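Local structure of peptidase M16 inactive domain family protein (Pseudomonas fluorescens, 3GWB) at residues Q249-I259 / H407-A418; Q15-V25 / R207-S218. The protein belongs to the M16 metallopeptidase family as an inactive-domain member and is only tentatively assigned metal-dependent hydrolase activity. All coordinates share one frame; numbering follows the deposited sequence.

Contact 1 of 2, residues Q249-I259 / H407-A418; sequences QTSLMLAQLGI and HLNVDKMVIVSA
Gln256 reaches across to Asn409 at one end of an antiparallel strand pair, in which 249-257 and 414-418 lie side by side inside a mixed five-stranded sheet.

Six backbone hydrogen bonds join the strands, two at each of the pairs Ser251-Ala418, Met253-Val416 and Ala255-Val414. The shortest runs from Val414 N to Ala255 O (2.6 Å).

Past the last bridge, Ala255-Val414, the contact passes from backbone to side chain. Gln256 CG sits between the backbone N and the carbonyl carbon (chi1 53°), and the extended chain carries the amide to the loop after helix 397-407. Gln256 OE1 accepts from Asn409 N (3.1 Å), and Gln256 NE2 donates to Asn409 O (2.9 Å) from above its carbonyl plane. Glutamine suits the place because one amide can both accept and donate, serving the N-H and C=O of a single residue. Two bonds within the loop also shape the residues that receive the amide: Lys412 N reaches Asn409 O from the opposite face of its plane, and Asp411 N closes an Asx turn on Asn409 OD1.

Mainly apolar side chains line both faces. Leu254 and Ile415 lie side by side, pointing the same way, and both touch Gln331 of helix 323-340; CE of Met413, like Met253 a selenomethionine, meets Leu254 CB (3.7 Å). On the other face Met253, Val414 and Val416 pack on helix 147-160.

Farther along the chain, Ile259 meets His407, whose NE2 is hydrogen-bonded to Asp265. Ile259 CG2 makes a CH-pi contact over one face of the His407 imidazole, 3.5 Å from the ring centroid and 22° off its normal.

Contact 2 of 2, residues Q15-V25 / R207-S218; sequences QTWSTAEGAKV and RSDAEAIAAQVS
Ser218 OG is held between two groups of the 15-25 hairpin: it receives a hydrogen bond from Thr19 OG1 (2.8 Å) and gives one to Glu21 OE1 (2.8 Å). Its position anti to the backbone N (chi1 -177°) helps aim the hydroxyl at the type I turn from Thr19 to Gly22. Thr19 OG1 in turn accepts from Ala23 N, while a water links Glu21 OE1 to Ala215 O. A small hydroxyl suits this place, since it can donate and accept at close range.

Helix 207-220, which follows strand 197-203, thus packs on the edge hairpin of the mixed six-stranded sheet. At the hairpin's other end the guanidinium of Arg207 lies flat on Trp17, centres 3.9 Å apart and planes at 10°. Two bonds help hold it: Arg207 NH1 donates to Gln15 OE1 in the guanidinium plane, and Arg207 NE forms a bent salt bridge with Glu211 OE2 (2.7 Å). The opposite face of the indole rests on Val25 CG1, and Ala210 CB meets its edge. A water bridges Trp17 NE1 to Glu211 O.

Ala214 CB packs on Val25 CG2 (3.8 Å), its small methyl letting the hairpin approach. Side-chain bonds, a stack and two waters around this small apolar contact fit a partly buried helix-to-sheet-edge junction.

How the contacts relate
The two contacts lie on opposite sides of the chain's centre, with their own centres 42 Å apart and nearest atoms about 19 Å apart, and they share no secondary-structure element. Contact 1 joins two neighbouring strands inside a five-stranded sheet. It is buried, and main-chain bonding carries most of it, with one glutamine amide extending the join to a loop and mainly apolar side chains on both faces. Contact 2 lays a helix against the edge hairpin of the separate six-stranded sheet, where strand 15-18 is outermost. Being only partly buried, it relies on side-chain hydrogen bonds, a charged stack and bridging waters. Backbone bonds set the register in contact 1, whereas side chains make the junction in contact 2.

Contact 1 of 2, residues Q249-I259 / H407-A418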
loop_
_atom_site.group_PDB
_atom_site.type_symbol
_atom_site.label_atom_id
_atom_site.label_comp_id
_atom_site.label_asym_id
_atom_site.label_seq_id
_atom_site.Cartn_x
_atom_site.Cartn_y
_atom_site.Cartn_z
ATOM N N GLN A 249 -16.954 -12.378 12.390
ATOM C CA GLN A 249 -16.569 -13.401 11.415
ATOM C C GLN A 249 -15.547 -14.247 12.146
ATOM O O GLN A 249 -15.114 -13.872 13.224
ATOM C CB GLN A 249 -15.972 -12.747 10.188
ATOM C CG GLN A 249 -17.007 -11.947 9.385
ATOM C CD GLN A 249 -17.462 -12.710 8.202
ATOM O OE1 GLN A 249 -18.634 -12.683 7.810
ATOM N NE2 GLN A 249 -16.526 -13.410 7.603
ATOM N N THR A 250 -15.184 -15.397 11.612
ATOM C CA THR A 250 -14.160 -16.179 12.278
ATOM C C THR A 250 -12.997 -16.439 11.347
ATOM O O THR A 250 -13.181 -16.823 10.196
ATOM C CB THR A 250 -14.674 -17.550 12.814
ATOM O OG1 THR A 250 -15.352 -18.258 11.771
ATOM C CG2 THR A 250 -15.594 -17.370 14.003
ATOM N N SER A 251 -11.796 -16.200 11.854
ATOM C CA SER A 251 -10.583 -16.404 11.083
ATOM C C SER A 251 -10.049 -17.802 11.340
ATOM O O SER A 251 -9.868 -18.199 12.491
ATOM C CB SER A 251 -9.534 -15.365 11.477
ATOM O OG SER A 251 -8.239 -15.788 11.091
ATOM N N LEU A 252 -9.804 -18.542 10.262
ATOM C CA LEU A 252 -9.303 -19.909 10.343
ATOM C C LEU A 252 -7.930 -20.020 9.689
ATOM O O LEU A 252 -7.736 -19.590 8.553
ATOM C CB LEU A 252 -10.260 -20.866 9.628
ATOM C CG LEU A 252 -11.698 -21.009 10.123
ATOM C CD1 LEU A 252 -12.498 -21.800 9.094
ATOM C CD2 LEU A 252 -11.713 -21.703 11.481
HETATM N N MSE A 253 -6.981 -20.614 10.402
HETATM C CA MSE A 253 -5.640 -20.791 9.868
HETATM C C MSE A 253 -5.134 -22.188 10.194
HETATM O O MSE A 253 -5.203 -22.631 11.341
HETATM C CB MSE A 253 -4.688 -19.753 10.460
HETATM C CG MSE A 253 -5.107 -18.319 10.223
HETATM SE SE MSE A 253 -3.779 -17.206 10.690
HETATM C CE MSE A 253 -2.647 -17.479 9.364
ATOM N N LEU A 254 -4.644 -22.882 9.175
ATOM C CA LEU A 254 -4.107 -24.225 9.345
ATOM C C LEU A 254 -2.696 -24.181 8.800
ATOM O O LEU A 254 -2.431 -23.486 7.821
ATOM C CB LEU A 254 -4.924 -25.255 8.563
ATOM C CG LEU A 254 -6.416 -25.378 8.872
ATOM C CD1 LEU A 254 -7.168 -24.221 8.230
ATOM C CD2 LEU A 254 -6.940 -26.702 8.328
ATOM N N ALA A 255 -1.787 -24.923 9.420
ATOM C CA ALA A 255 -0.412 -24.910 8.965
ATOM C C ALA A 255 0.434 -26.023 9.552
ATOM O O ALA A 255 0.045 -26.690 10.509
ATOM C CB ALA A 255 0.227 -23.556 9.299
ATOM N N GLN A 256 1.602 -26.199 8.944
ATOM C CA GLN A 256 2.592 -27.175 9.360
ATOM C C GLN A 256 3.853 -26.759 8.637
ATOM O O GLN A 256 3.806 -25.878 7.774
ATOM C CB GLN A 256 2.184 -28.596 8.964
ATOM C CG GLN A 256 1.826 -28.802 7.507
ATOM C CD GLN A 256 1.424 -30.245 7.230
ATOM O OE1 GLN A 256 2.279 -31.121 7.051
ATOM N NE2 GLN A 256 0.122 -30.502 7.224
ATOM N N LEU A 257 4.978 -27.364 8.991
ATOM C CA LEU A 257 6.233 -27.010 8.353
ATOM C C LEU A 257 6.226 -27.387 6.883
ATOM O O LEU A 257 5.858 -28.503 6.520
ATOM C CB LEU A 257 7.403 -27.699 9.057
ATOM C CG LEU A 257 7.676 -27.249 10.492
ATOM C CD1 LEU A 257 8.901 -27.985 11.035
ATOM C CD2 LEU A 257 7.910 -25.745 10.516
ATOM N N GLY A 258 6.626 -26.443 6.040
ATOM C CA GLY A 258 6.670 -26.691 4.614
ATOM C C GLY A 258 8.083 -27.047 4.206
ATOM O O GLY A 258 8.787 -27.750 4.931
ATOM N N ILE A 259 8.510 -26.553 3.051
ATOM C CA ILE A 259 9.853 -26.835 2.565
ATOM C C ILE A 259 10.748 -25.609 2.690
ATOM O O ILE A 259 10.270 -24.507 2.957
ATOM C CB ILE A 259 9.828 -27.238 1.076
ATOM C CG1 ILE A 259 9.159 -26.126 0.261
ATOM C CG2 ILE A 259 9.087 -28.556 0.901
ATOM C CD1 ILE A 259 9.449 -26.191 -1.224
ATOM N N HIS A 407 5.947 -33.903 1.546
ATOM C CA HIS A 407 6.213 -32.752 2.395
ATOM C C HIS A 407 5.073 -32.347 3.322
ATOM O O HIS A 407 5.270 -31.542 4.233
ATOM C CB HIS A 407 6.616 -31.569 1.516
ATOM C CG HIS A 407 7.893 -31.793 0.763
ATOM N ND1 HIS A 407 9.124 -31.778 1.375
ATOM C CD2 HIS A 407 8.121 -32.082 -0.539
ATOM C CE1 HIS A 407 10.063 -32.051 0.483
ATOM N NE2 HIS A 407 9.477 -32.240 -0.687
ATOM N N LEU A 408 3.889 -32.909 3.103
ATOM C CA LEU A 408 2.732 -32.577 3.928
ATOM C C LEU A 408 2.018 -33.820 4.429
ATOM O O LEU A 408 2.012 -34.850 3.765
ATOM C CB LEU A 408 1.747 -31.727 3.132
ATOM C CG LEU A 408 2.244 -30.372 2.638
ATOM C CD1 LEU A 408 1.182 -29.748 1.744
ATOM C CD2 LEU A 408 2.562 -29.474 3.831
ATOM N N ASN A 409 1.399 -33.707 5.598
ATOM C CA ASN A 409 0.676 -34.819 6.199
ATOM C C ASN A 409 -0.505 -34.254 6.970
ATOM O O ASN A 409 -0.360 -33.297 7.729
ATOM C CB ASN A 409 1.605 -35.590 7.141
ATOM C CG ASN A 409 0.965 -36.844 7.706
ATOM O OD1 ASN A 409 -0.067 -36.786 8.383
ATOM N ND2 ASN A 409 1.581 -37.991 7.434
ATOM N N VAL A 410 -1.678 -34.846 6.777
ATOM C CA VAL A 410 -2.877 -34.375 7.459
ATOM C C VAL A 410 -2.795 -34.468 8.984
ATOM O O VAL A 410 -3.466 -33.714 9.688
ATOM C CB VAL A 410 -4.132 -35.148 6.984
ATOM C CG1 VAL A 410 -4.354 -34.904 5.502
ATOM C CG2 VAL A 410 -3.973 -36.635 7.266
ATOM N N ASP A 411 -1.971 -35.385 9.488
ATOM C CA ASP A 411 -1.823 -35.579 10.933
ATOM C C ASP A 411 -0.882 -34.577 11.604
ATOM O O ASP A 411 -0.724 -34.595 12.827
ATOM C CB ASP A 411 -1.296 -36.991 11.236
ATOM C CG ASP A 411 -2.243 -38.092 10.783
ATOM O OD1 ASP A 411 -3.468 -37.938 10.954
ATOM O OD2 ASP A 411 -1.758 -39.126 10.273
ATOM N N LYS A 412 -0.257 -33.709 10.818
ATOM C CA LYS A 412 0.693 -32.751 11.374
ATOM C C LYS A 412 0.207 -31.309 11.441
ATOM O O LYS A 412 0.929 -30.433 11.923
ATOM C CB LYS A 412 2.001 -32.789 10.576
ATOM C CG LYS A 412 2.742 -34.116 10.616
ATOM C CD LYS A 412 4.075 -33.980 9.907
ATOM C CE LYS A 412 4.953 -35.223 10.053
ATOM N NZ LYS A 412 4.365 -36.412 9.384
HETATM N N MSE A 413 -1.009 -31.061 10.969
HETATM C CA MSE A 413 -1.552 -29.706 10.963
HETATM C C MSE A 413 -1.763 -29.083 12.332
HETATM O O MSE A 413 -2.248 -29.725 13.270
HETATM C CB MSE A 413 -2.868 -29.656 10.179
HETATM C CG MSE A 413 -2.688 -29.541 8.667
HETATM SE SE MSE A 413 -2.105 -27.913 8.113
HETATM C CE MSE A 413 -3.002 -27.755 6.566
ATOM N N VAL A 414 -1.361 -27.820 12.426
ATOM C CA VAL A 414 -1.514 -27.021 13.631
ATOM C C VAL A 414 -2.603 -26.038 13.241
ATOM O O VAL A 414 -2.480 -25.327 12.238
ATOM C CB VAL A 414 -0.227 -26.247 13.961
ATOM C CG1 VAL A 414 -0.448 -25.367 15.185
ATOM C CG2 VAL A 414 0.909 -27.222 14.202
ATOM N N ILE A 415 -3.676 -26.004 14.016
ATOM C CA ILE A 415 -4.783 -25.126 13.695
ATOM C C ILE A 415 -5.035 -24.052 14.742
ATOM O O ILE A 415 -5.004 -24.308 15.943
ATOM C CB ILE A 415 -6.049 -25.952 13.495
ATOM C CG1 ILE A 415 -5.768 -27.051 12.467
ATOM C CG2 ILE A 415 -7.193 -25.062 13.038
ATOM C CD1 ILE A 415 -6.844 -28.101 12.395
ATOM N N VAL A 416 -5.283 -22.839 14.266
ATOM C CA VAL A 416 -5.551 -21.720 15.148
ATOM C C VAL A 416 -6.670 -20.874 14.572
ATOM O O VAL A 416 -6.584 -20.398 13.437
ATOM C CB VAL A 416 -4.300 -20.833 15.330
ATOM C CG1 VAL A 416 -4.627 -19.655 16.235
ATOM C CG2 VAL A 416 -3.161 -21.654 15.910
ATOM N N SER A 417 -7.726 -20.699 15.356
ATOM C CA SER A 417 -8.863 -19.897 14.941
ATOM C C SER A 417 -9.044 -18.730 15.904
ATOM O O SER A 417 -8.708 -18.828 17.082
ATOM C CB SER A 417 -10.134 -20.745 14.923
ATOM O OG SER A 417 -10.377 -21.309 16.197
ATOM N N ALA A 418 -9.561 -17.623 15.390
ATOM C CA ALA A 418 -9.806 -16.444 16.206
ATOM C C ALA A 418 -11.200 -15.960 15.864
ATOM O O ALA A 418 -11.489 -15.617 14.714
ATOM C CB ALA A 418 -8.779 -15.356 15.903
#

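Contact 2 of 2, residues Q15-V25 / R207-S218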
loop_
_atom_site.group_PDB
_atom_site.type_symbol
_atom_site.label_atom_id
_atom_site.label_comp_id
_atom_site.label_asym_id
_atom_site.label_seq_id
_atom_site.Cartn_x
_atom_site.Cartn_y
_atom_site.Cartn_z
ATOM N N GLN A 15 24.798 -13.722 -15.333
ATOM C CA GLN A 15 26.235 -13.680 -15.112
ATOM C C GLN A 15 26.491 -13.523 -13.625
ATOM O O GLN A 15 25.720 -12.870 -12.916
ATOM C CB GLN A 15 26.847 -12.513 -15.877
ATOM C CG GLN A 15 26.602 -12.576 -17.364
ATOM C CD GLN A 15 27.096 -11.343 -18.075
ATOM O OE1 GLN A 15 28.289 -11.052 -18.073
ATOM N NE2 GLN A 15 26.176 -10.603 -18.686
ATOM N N THR A 16 27.574 -14.110 -13.140
ATOM C CA THR A 16 27.856 -14.017 -11.722
ATOM C C THR A 16 29.338 -13.908 -11.412
ATOM O O THR A 16 30.189 -14.359 -12.183
ATOM C CB THR A 16 27.273 -15.235 -10.979
ATOM O OG1 THR A 16 27.387 -15.037 -9.561
ATOM C CG2 THR A 16 28.021 -16.498 -11.367
ATOM N N TRP A 17 29.632 -13.302 -10.267
ATOM C CA TRP A 17 30.997 -13.119 -9.799
ATOM C C TRP A 17 30.902 -12.596 -8.378
ATOM O O TRP A 17 29.798 -12.367 -7.874
ATOM C CB TRP A 17 31.758 -12.133 -10.702
ATOM C CG TRP A 17 31.233 -10.711 -10.726
ATOM C CD1 TRP A 17 31.612 -9.678 -9.911
ATOM C CD2 TRP A 17 30.253 -10.167 -11.626
ATOM N NE1 TRP A 17 30.938 -8.527 -10.255
ATOM C CE2 TRP A 17 30.101 -8.800 -11.304
ATOM C CE3 TRP A 17 29.498 -10.702 -12.678
ATOM C CZ2 TRP A 17 29.213 -7.963 -11.993
ATOM C CZ3 TRP A 17 28.616 -9.867 -13.362
ATOM C CH2 TRP A 17 28.486 -8.515 -13.019
ATOM N N SER A 18 32.048 -12.440 -7.722
ATOM C CA SER A 18 32.075 -11.928 -6.363
ATOM C C SER A 18 32.941 -10.680 -6.316
ATOM O O SER A 18 33.824 -10.501 -7.154
ATOM C CB SER A 18 32.637 -12.984 -5.408
ATOM O OG SER A 18 31.763 -14.099 -5.332
ATOM N N THR A 19 32.680 -9.809 -5.349
ATOM C CA THR A 19 33.485 -8.595 -5.205
ATOM C C THR A 19 34.638 -8.913 -4.254
ATOM O O THR A 19 34.678 -9.987 -3.647
ATOM C CB THR A 19 32.675 -7.440 -4.585
ATOM O OG1 THR A 19 32.278 -7.805 -3.256
ATOM C CG2 THR A 19 31.441 -7.125 -5.434
ATOM N N ALA A 20 35.566 -7.975 -4.109
ATOM C CA ALA A 20 36.713 -8.174 -3.223
ATOM C C ALA A 20 36.299 -8.350 -1.764
ATOM O O ALA A 20 37.091 -8.839 -0.957
ATOM C CB ALA A 20 37.686 -7.003 -3.353
ATOM N N GLU A 21 35.068 -7.949 -1.419
ATOM C CA GLU A 21 34.565 -8.086 -0.047
ATOM C C GLU A 21 33.827 -9.396 0.164
ATOM O O GLU A 21 33.340 -9.666 1.260
ATOM C CB GLU A 21 33.594 -6.959 0.321
ATOM C CG GLU A 21 34.208 -5.607 0.553
ATOM C CD GLU A 21 34.814 -5.046 -0.703
ATOM O OE1 GLU A 21 34.231 -5.274 -1.786
ATOM O OE2 GLU A 21 35.863 -4.376 -0.606
ATOM N N GLY A 22 33.722 -10.198 -0.887
ATOM C CA GLY A 22 33.031 -11.467 -0.769
ATOM C C GLY A 22 31.541 -11.395 -1.065
ATOM O O GLY A 22 30.804 -12.334 -0.771
ATOM N N ALA A 23 31.084 -10.286 -1.635
ATOM C CA ALA A 23 29.668 -10.157 -1.965
ATOM C C ALA A 23 29.349 -10.932 -3.249
ATOM O O ALA A 23 30.100 -10.886 -4.226
ATOM C CB ALA A 23 29.288 -8.678 -2.130
ATOM N N LYS A 24 28.229 -11.645 -3.246
ATOM C CA LYS A 24 27.826 -12.398 -4.424
ATOM C C LYS A 24 27.093 -11.455 -5.376
ATOM O O LYS A 24 26.144 -10.788 -4.978
ATOM C CB LYS A 24 26.888 -13.535 -4.022
ATOM C CG LYS A 24 27.424 -14.430 -2.926
ATOM C CD LYS A 24 26.376 -15.455 -2.486
ATOM C CE LYS A 24 26.020 -16.411 -3.617
ATOM N NZ LYS A 24 27.218 -17.166 -4.069
ATOM N N VAL A 25 27.538 -11.398 -6.624
ATOM C CA VAL A 25 26.905 -10.546 -7.629
ATOM C C VAL A 25 26.241 -11.361 -8.751
ATOM O O VAL A 25 26.834 -12.306 -9.280
ATOM C CB VAL A 25 27.941 -9.597 -8.295
ATOM C CG1 VAL A 25 27.238 -8.652 -9.252
ATOM C CG2 VAL A 25 28.706 -8.814 -7.242
ATOM N N ARG A 207 28.417 -5.459 -18.958
ATOM C CA ARG A 207 28.996 -6.251 -17.870
ATOM C C ARG A 207 30.010 -5.386 -17.103
ATOM O O ARG A 207 30.097 -5.454 -15.875
ATOM C CB ARG A 207 29.678 -7.501 -18.446
ATOM C CG ARG A 207 30.689 -8.196 -17.534
ATOM C CD ARG A 207 30.055 -8.837 -16.307
ATOM N NE ARG A 207 31.059 -9.481 -15.452
ATOM C CZ ARG A 207 31.288 -10.792 -15.397
ATOM N NH1 ARG A 207 30.588 -11.635 -16.143
ATOM N NH2 ARG A 207 32.222 -11.269 -14.585
ATOM N N SER A 208 30.770 -4.571 -17.829
ATOM C CA SER A 208 31.767 -3.700 -17.208
ATOM C C SER A 208 31.068 -2.662 -16.335
ATOM O O SER A 208 31.522 -2.367 -15.228
ATOM C CB SER A 208 32.608 -3.003 -18.281
ATOM O OG SER A 208 33.249 -3.960 -19.112
ATOM N N ASP A 209 29.961 -2.110 -16.831
ATOM C CA ASP A 209 29.193 -1.132 -16.061
ATOM C C ASP A 209 28.762 -1.790 -14.755
ATOM O O ASP A 209 28.858 -1.203 -13.682
ATOM C CB ASP A 209 27.908 -0.707 -16.795
ATOM C CG ASP A 209 28.164 0.186 -17.998
ATOM O OD1 ASP A 209 29.176 0.925 -18.005
ATOM O OD2 ASP A 209 27.324 0.159 -18.931
ATOM N N ALA A 210 28.265 -3.014 -14.868
ATOM C CA ALA A 210 27.781 -3.771 -13.721
ATOM C C ALA A 210 28.890 -4.076 -12.724
ATOM O O ALA A 210 28.679 -4.025 -11.507
ATOM C CB ALA A 210 27.129 -5.061 -14.197
ATOM N N GLU A 211 30.070 -4.405 -13.236
ATOM C CA GLU A 211 31.193 -4.702 -12.360
ATOM C C GLU A 211 31.531 -3.490 -11.504
ATOM O O GLU A 211 31.733 -3.620 -10.297
ATOM C CB GLU A 211 32.409 -5.129 -13.183
ATOM C CG GLU A 211 32.545 -6.637 -13.332
ATOM C CD GLU A 211 33.528 -7.026 -14.423
ATOM O OE1 GLU A 211 34.440 -6.220 -14.712
ATOM O OE2 GLU A 211 33.396 -8.136 -14.985
ATOM N N ALA A 212 31.569 -2.314 -12.127
ATOM C CA ALA A 212 31.883 -1.067 -11.420
ATOM C C ALA A 212 30.818 -0.737 -10.369
ATOM O O ALA A 212 31.144 -0.348 -9.241
ATOM C CB ALA A 212 32.010 0.088 -12.425
ATOM N N ILE A 213 29.547 -0.892 -10.737
ATOM C CA ILE A 213 28.445 -0.616 -9.820
ATOM C C ILE A 213 28.527 -1.542 -8.605
ATOM O O ILE A 213 28.434 -1.100 -7.453
ATOM C CB ILE A 213 27.072 -0.848 -10.499
ATOM C CG1 ILE A 213 26.916 0.062 -11.722
ATOM C CG2 ILE A 213 25.957 -0.686 -9.478
ATOM C CD1 ILE A 213 27.213 1.497 -11.469
ATOM N N ALA A 214 28.707 -2.831 -8.866
ATOM C CA ALA A 214 28.776 -3.796 -7.776
ATOM C C ALA A 214 29.964 -3.549 -6.859
ATOM O O ALA A 214 29.839 -3.650 -5.643
ATOM C CB ALA A 214 28.819 -5.210 -8.335
ATOM N N ALA A 215 31.118 -3.227 -7.432
ATOM C CA ALA A 215 32.299 -2.972 -6.623
ATOM C C ALA A 215 32.108 -1.736 -5.754
ATOM O O ALA A 215 32.560 -1.697 -4.611
ATOM C CB ALA A 215 33.521 -2.800 -7.505
ATOM N N GLN A 216 31.440 -0.727 -6.303
ATOM C CA GLN A 216 31.203 0.514 -5.577
ATOM C C GLN A 216 30.257 0.314 -4.398
ATOM O O GLN A 216 30.510 0.802 -3.304
ATOM C CB GLN A 216 30.629 1.585 -6.518
ATOM C CG GLN A 216 30.086 2.804 -5.789
ATOM C CD GLN A 216 29.480 3.838 -6.725
ATOM O OE1 GLN A 216 28.732 3.495 -7.647
ATOM N NE2 GLN A 216 29.786 5.111 -6.483
ATOM N N VAL A 217 29.162 -0.400 -4.626
ATOM C CA VAL A 217 28.190 -0.645 -3.566
ATOM C C VAL A 217 28.845 -1.502 -2.480
ATOM O O VAL A 217 28.767 -1.195 -1.284
ATOM C CB VAL A 217 26.940 -1.367 -4.127
ATOM C CG1 VAL A 217 26.001 -1.763 -3.000
ATOM C CG2 VAL A 217 26.213 -0.450 -5.094
ATOM N N SER A 218 29.516 -2.562 -2.914
ATOM C CA SER A 218 30.182 -3.471 -1.996
ATOM C C SER A 218 31.202 -2.746 -1.121
ATOM O O SER A 218 31.273 -2.999 0.075
ATOM C CB SER A 218 30.869 -4.592 -2.782
ATOM O OG SER A 218 31.465 -5.529 -1.905
HETATM O O HOH W 1 32.153 -6.284 -9.294
HETATM O O HOH W 2 34.546 -3.442 -3.914
#